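Local coordinates for protein D-glycero-D-manno-heptose 1-phosphate kinase (Bacteroides thetaiotaomicron, PDB 3K85) that probably phosphorylates a heptose 1-phosphate sugar using ATP, as a kinase of the GHMP family, at residues Glu54-Asp59 against Lys100-Asn105. Residues are numbered along the deposited sequence; the frame is centred on the assembly and turned at random.
Sequences EINAYD and KITTYN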
ATOM      1  N   GLU A  54     -33.726 -21.889  -2.354  1.00 48.52           N
ATOM      2  CA  GLU A  54     -34.212 -21.045  -3.429  1.00 48.06           C
ATOM      3  C   GLU A  54     -33.138 -20.144  -4.017  1.00 46.56           C
ATOM      4  O   GLU A  54     -32.474 -19.400  -3.297  1.00 47.33           O
ATOM      5  CB  GLU A  54     -35.370 -20.208  -2.900  1.00 49.48           C
ATOM      6  CG  GLU A  54     -36.398 -21.042  -2.154  1.00 52.30           C
ATOM      7  CD  GLU A  54     -37.510 -20.206  -1.553  1.00 56.24           C
ATOM      8  OE1 GLU A  54     -38.193 -19.487  -2.320  1.00 57.21           O
ATOM      9  OE2 GLU A  54     -37.704 -20.270  -0.315  1.00 55.79           O
ATOM     10  N   ILE A  55     -32.986 -20.210  -5.334  1.00 43.99           N
ATOM     11  CA  ILE A  55     -32.002 -19.410  -6.051  1.00 40.80           C
ATOM     12  C   ILE A  55     -32.619 -18.362  -6.991  1.00 41.69           C
ATOM     13  O   ILE A  55     -33.371 -18.691  -7.908  1.00 42.66           O
ATOM     14  CB  ILE A  55     -31.072 -20.328  -6.861  1.00 36.74           C
ATOM     15  CG1 ILE A  55     -30.211 -21.148  -5.894  1.00 35.01           C
ATOM     16  CG2 ILE A  55     -30.230 -19.512  -7.826  1.00 34.10           C
ATOM     17  CD1 ILE A  55     -29.376 -22.219  -6.565  1.00 33.74           C
ATOM     18  N   ASN A  56     -32.303 -17.094  -6.747  1.00 40.13           N
ATOM     19  CA  ASN A  56     -32.799 -16.013  -7.586  1.00 39.26           C
ATOM     20  C   ASN A  56     -31.582 -15.209  -8.051  1.00 39.93           C
ATOM     21  O   ASN A  56     -31.235 -14.189  -7.460  1.00 40.50           O
ATOM     22  CB  ASN A  56     -33.779 -15.141  -6.795  1.00 39.08           C
ATOM     23  CG  ASN A  56     -34.344 -14.005  -7.623  1.00 39.92           C
ATOM     24  OD1 ASN A  56     -34.282 -14.031  -8.851  1.00 39.11           O
ATOM     25  ND2 ASN A  56     -34.903 -13.001  -6.957  1.00 38.82           N
ATOM     26  N   ALA A  57     -30.933 -15.694  -9.108  1.00 39.40           N
ATOM     27  CA  ALA A  57     -29.737 -15.069  -9.650  1.00 37.98           C
ATOM     28  C   ALA A  57     -29.951 -14.323 -10.964  1.00 38.23           C
ATOM     29  O   ALA A  57     -29.943 -14.916 -12.040  1.00 37.44           O
ATOM     30  CB  ALA A  57     -28.660 -16.126  -9.833  1.00 38.86           C
ATOM     31  N   TYR A  58     -30.116 -13.012 -10.872  1.00 37.55           N
ATOM     32  CA  TYR A  58     -30.323 -12.188 -12.049  1.00 38.04           C
ATOM     33  C   TYR A  58     -29.126 -12.250 -13.006  1.00 39.58           C
ATOM     34  O   TYR A  58     -29.267 -12.002 -14.209  1.00 41.32           O
ATOM     35  CB  TYR A  58     -30.592 -10.739 -11.613  1.00 35.34           C
ATOM     36  CG  TYR A  58     -31.839 -10.605 -10.765  1.00 33.46           C
ATOM     37  CD1 TYR A  58     -33.065 -10.257 -11.334  1.00 32.15           C
ATOM     38  CD2 TYR A  58     -31.810 -10.907  -9.408  1.00 31.80           C
ATOM     39  CE1 TYR A  58     -34.232 -10.216 -10.566  1.00 30.81           C
ATOM     40  CE2 TYR A  58     -32.962 -10.876  -8.636  1.00 32.79           C
ATOM     41  CZ  TYR A  58     -34.173 -10.531  -9.219  1.00 32.93           C
ATOM     42  OH  TYR A  58     -35.319 -10.531  -8.451  1.00 30.93           O
ATOM     43  N   ASP A  59     -27.954 -12.589 -12.475  1.00 40.04           N
ATOM     44  CA  ASP A  59     -26.739 -12.662 -13.283  1.00 40.54           C
ATOM     45  C   ASP A  59     -26.641 -13.964 -14.063  1.00 40.63           C
ATOM     46  O   ASP A  59     -26.206 -13.975 -15.208  1.00 39.84           O
ATOM     47  CB  ASP A  59     -25.496 -12.494 -12.397  1.00 40.42           C
ATOM     48  CG  ASP A  59     -25.452 -13.492 -11.268  1.00 39.63           C
ATOM     49  OD1 ASP A  59     -26.438 -13.538 -10.511  1.00 39.11           O
ATOM     50  OD2 ASP A  59     -24.444 -14.225 -11.134  1.00 40.07           O
ATOM     51  N   LYS A 100     -32.488 -18.962   1.250  1.00 39.21           N
ATOM     52  CA  LYS A 100     -32.897 -18.216   0.076  1.00 39.51           C
ATOM     53  C   LYS A 100     -31.662 -17.393  -0.271  1.00 38.30           C
ATOM     54  O   LYS A 100     -31.037 -16.815   0.619  1.00 36.78           O
ATOM     55  CB  LYS A 100     -34.083 -17.307   0.423  1.00 42.40           C
ATOM     56  CG  LYS A 100     -34.782 -16.686  -0.783  1.00 47.55           C
ATOM     57  CD  LYS A 100     -35.856 -15.652  -0.379  1.00 51.33           C
ATOM     58  CE  LYS A 100     -37.068 -16.262   0.348  1.00 53.95           C
ATOM     59  NZ  LYS A 100     -36.784 -16.726   1.740  1.00 54.44           N
ATOM     60  N   ILE A 101     -31.288 -17.360  -1.546  1.00 37.29           N
ATOM     61  CA  ILE A 101     -30.115 -16.603  -1.956  1.00 37.31           C
ATOM     62  C   ILE A 101     -30.364 -15.805  -3.234  1.00 37.80           C
ATOM     63  O   ILE A 101     -30.774 -16.356  -4.254  1.00 37.30           O
ATOM     64  CB  ILE A 101     -28.881 -17.536  -2.136  1.00 37.33           C
ATOM     65  CG1 ILE A 101     -27.660 -16.711  -2.542  1.00 34.90           C
ATOM     66  CG2 ILE A 101     -29.178 -18.623  -3.154  1.00 35.59           C
ATOM     67  CD1 ILE A 101     -26.401 -17.526  -2.744  1.00 37.53           C
ATOM     68  N   THR A 102     -30.109 -14.498  -3.163  1.00 37.32           N
ATOM     69  CA  THR A 102     -30.324 -13.607  -4.300  1.00 36.07           C
ATOM     70  C   THR A 102     -29.020 -13.106  -4.882  1.00 36.04           C
ATOM     71  O   THR A 102     -28.071 -12.838  -4.157  1.00 39.39           O
ATOM     72  CB  THR A 102     -31.174 -12.423  -3.878  1.00 35.46           C
ATOM     73  OG1 THR A 102     -32.411 -12.921  -3.367  1.00 34.88           O
ATOM     74  CG2 THR A 102     -31.431 -11.490  -5.051  1.00 30.49           C
ATOM     75  N   THR A 103     -28.974 -12.937  -6.192  1.00 36.20           N
ATOM     76  CA  THR A 103     -27.735 -12.530  -6.811  1.00 36.82           C
ATOM     77  C   THR A 103     -27.878 -11.648  -8.041  1.00 37.02           C
ATOM     78  O   THR A 103     -28.720 -11.906  -8.893  1.00 38.24           O
ATOM     79  CB  THR A 103     -26.936 -13.796  -7.209  1.00 37.06           C
ATOM     80  OG1 THR A 103     -26.411 -14.429  -6.037  1.00 39.74           O
ATOM     81  CG2 THR A 103     -25.810 -13.450  -8.103  1.00 38.46           C
ATOM     82  N   TYR A 104     -27.054 -10.607  -8.129  1.00 36.68           N
ATOM     83  CA  TYR A 104     -27.049  -9.746  -9.306  1.00 38.35           C
ATOM     84  C   TYR A 104     -25.722  -9.007  -9.421  1.00 37.27           C
ATOM     85  O   TYR A 104     -25.034  -8.799  -8.431  1.00 35.05           O
ATOM     86  CB  TYR A 104     -28.266  -8.795  -9.336  1.00 41.20           C
ATOM     87  CG  TYR A 104     -28.243  -7.589  -8.435  1.00 43.95           C
ATOM     88  CD1 TYR A 104     -27.647  -6.393  -8.850  1.00 45.58           C
ATOM     89  CD2 TYR A 104     -28.849  -7.626  -7.175  1.00 45.48           C
ATOM     90  CE1 TYR A 104     -27.655  -5.255  -8.027  1.00 46.73           C
ATOM     91  CE2 TYR A 104     -28.864  -6.497  -6.344  1.00 47.20           C
ATOM     92  CZ  TYR A 104     -28.263  -5.315  -6.774  1.00 46.15           C
ATOM     93  OH  TYR A 104     -28.254  -4.213  -5.941  1.00 44.55           O
ATOM     94  N   ASN A 105     -25.368  -8.654 -10.650  1.00 39.21           N
ATOM     95  CA  ASN A 105     -24.109  -7.993 -10.968  1.00 41.72           C
ATOM     96  C   ASN A 105     -24.387  -6.688 -11.714  1.00 43.47           C
ATOM     97  O   ASN A 105     -25.462  -6.517 -12.278  1.00 42.77           O
ATOM     98  CB  ASN A 105     -23.278  -8.941 -11.844  1.00 44.42           C
ATOM     99  CG  ASN A 105     -21.788  -8.655 -11.789  1.00 48.13           C
ATOM    100  OD1 ASN A 105     -21.314  -7.655 -12.332  1.00 49.72           O
ATOM    101  ND2 ASN A 105     -21.037  -9.537 -11.126  1.00 48.82           N
TER
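T103 against A57 and E54 beside K100 illustrate how a parallel strand pair sorts its side chains by face; T103 and E54 bury the most surface where strand 54-57 meets strand 100-105. Four backbone hydrogen bonds join the two segments, from I101 N to E54 O at one end to Y58 N, just past the strand end and 2.7 Å from T103 O, at the other. T103 points with I55, A57 and I101 to the face covered by I81 of helix 79-91; its CB lies 3.9 Å from A57 CB. Beyond the strand end the chain turns, and D59 brings its carboxylate over T103, an approach modelled too tightly for its detail to be trusted; both side chains also touch M119 of helix 115-131. An alanine in place of D59 would remove the carboxylate and probably open a gap beside T103, near M119. On the other face, E54 and K100 cross obliquely, OE2 4.2 Å from NZ, too far for a salt bridge, though the opposite charges probably still attract. Farther along, N56 holds CG anti to its backbone N (chi1 -179°), and from there ND2 donates to Y58 OH at 2.9 Å, near the amide plane. That bond helps fix the Y58 ring, whose edge meets T102 CG2 at 3.9 Å. With strand 39-47 antiparallel on the far side of 99-105, the pair belongs to the mixed, helix-backed sheet of the GHMP kinase N-terminal domain, an alpha/beta fold of the ribosomal protein S5 type.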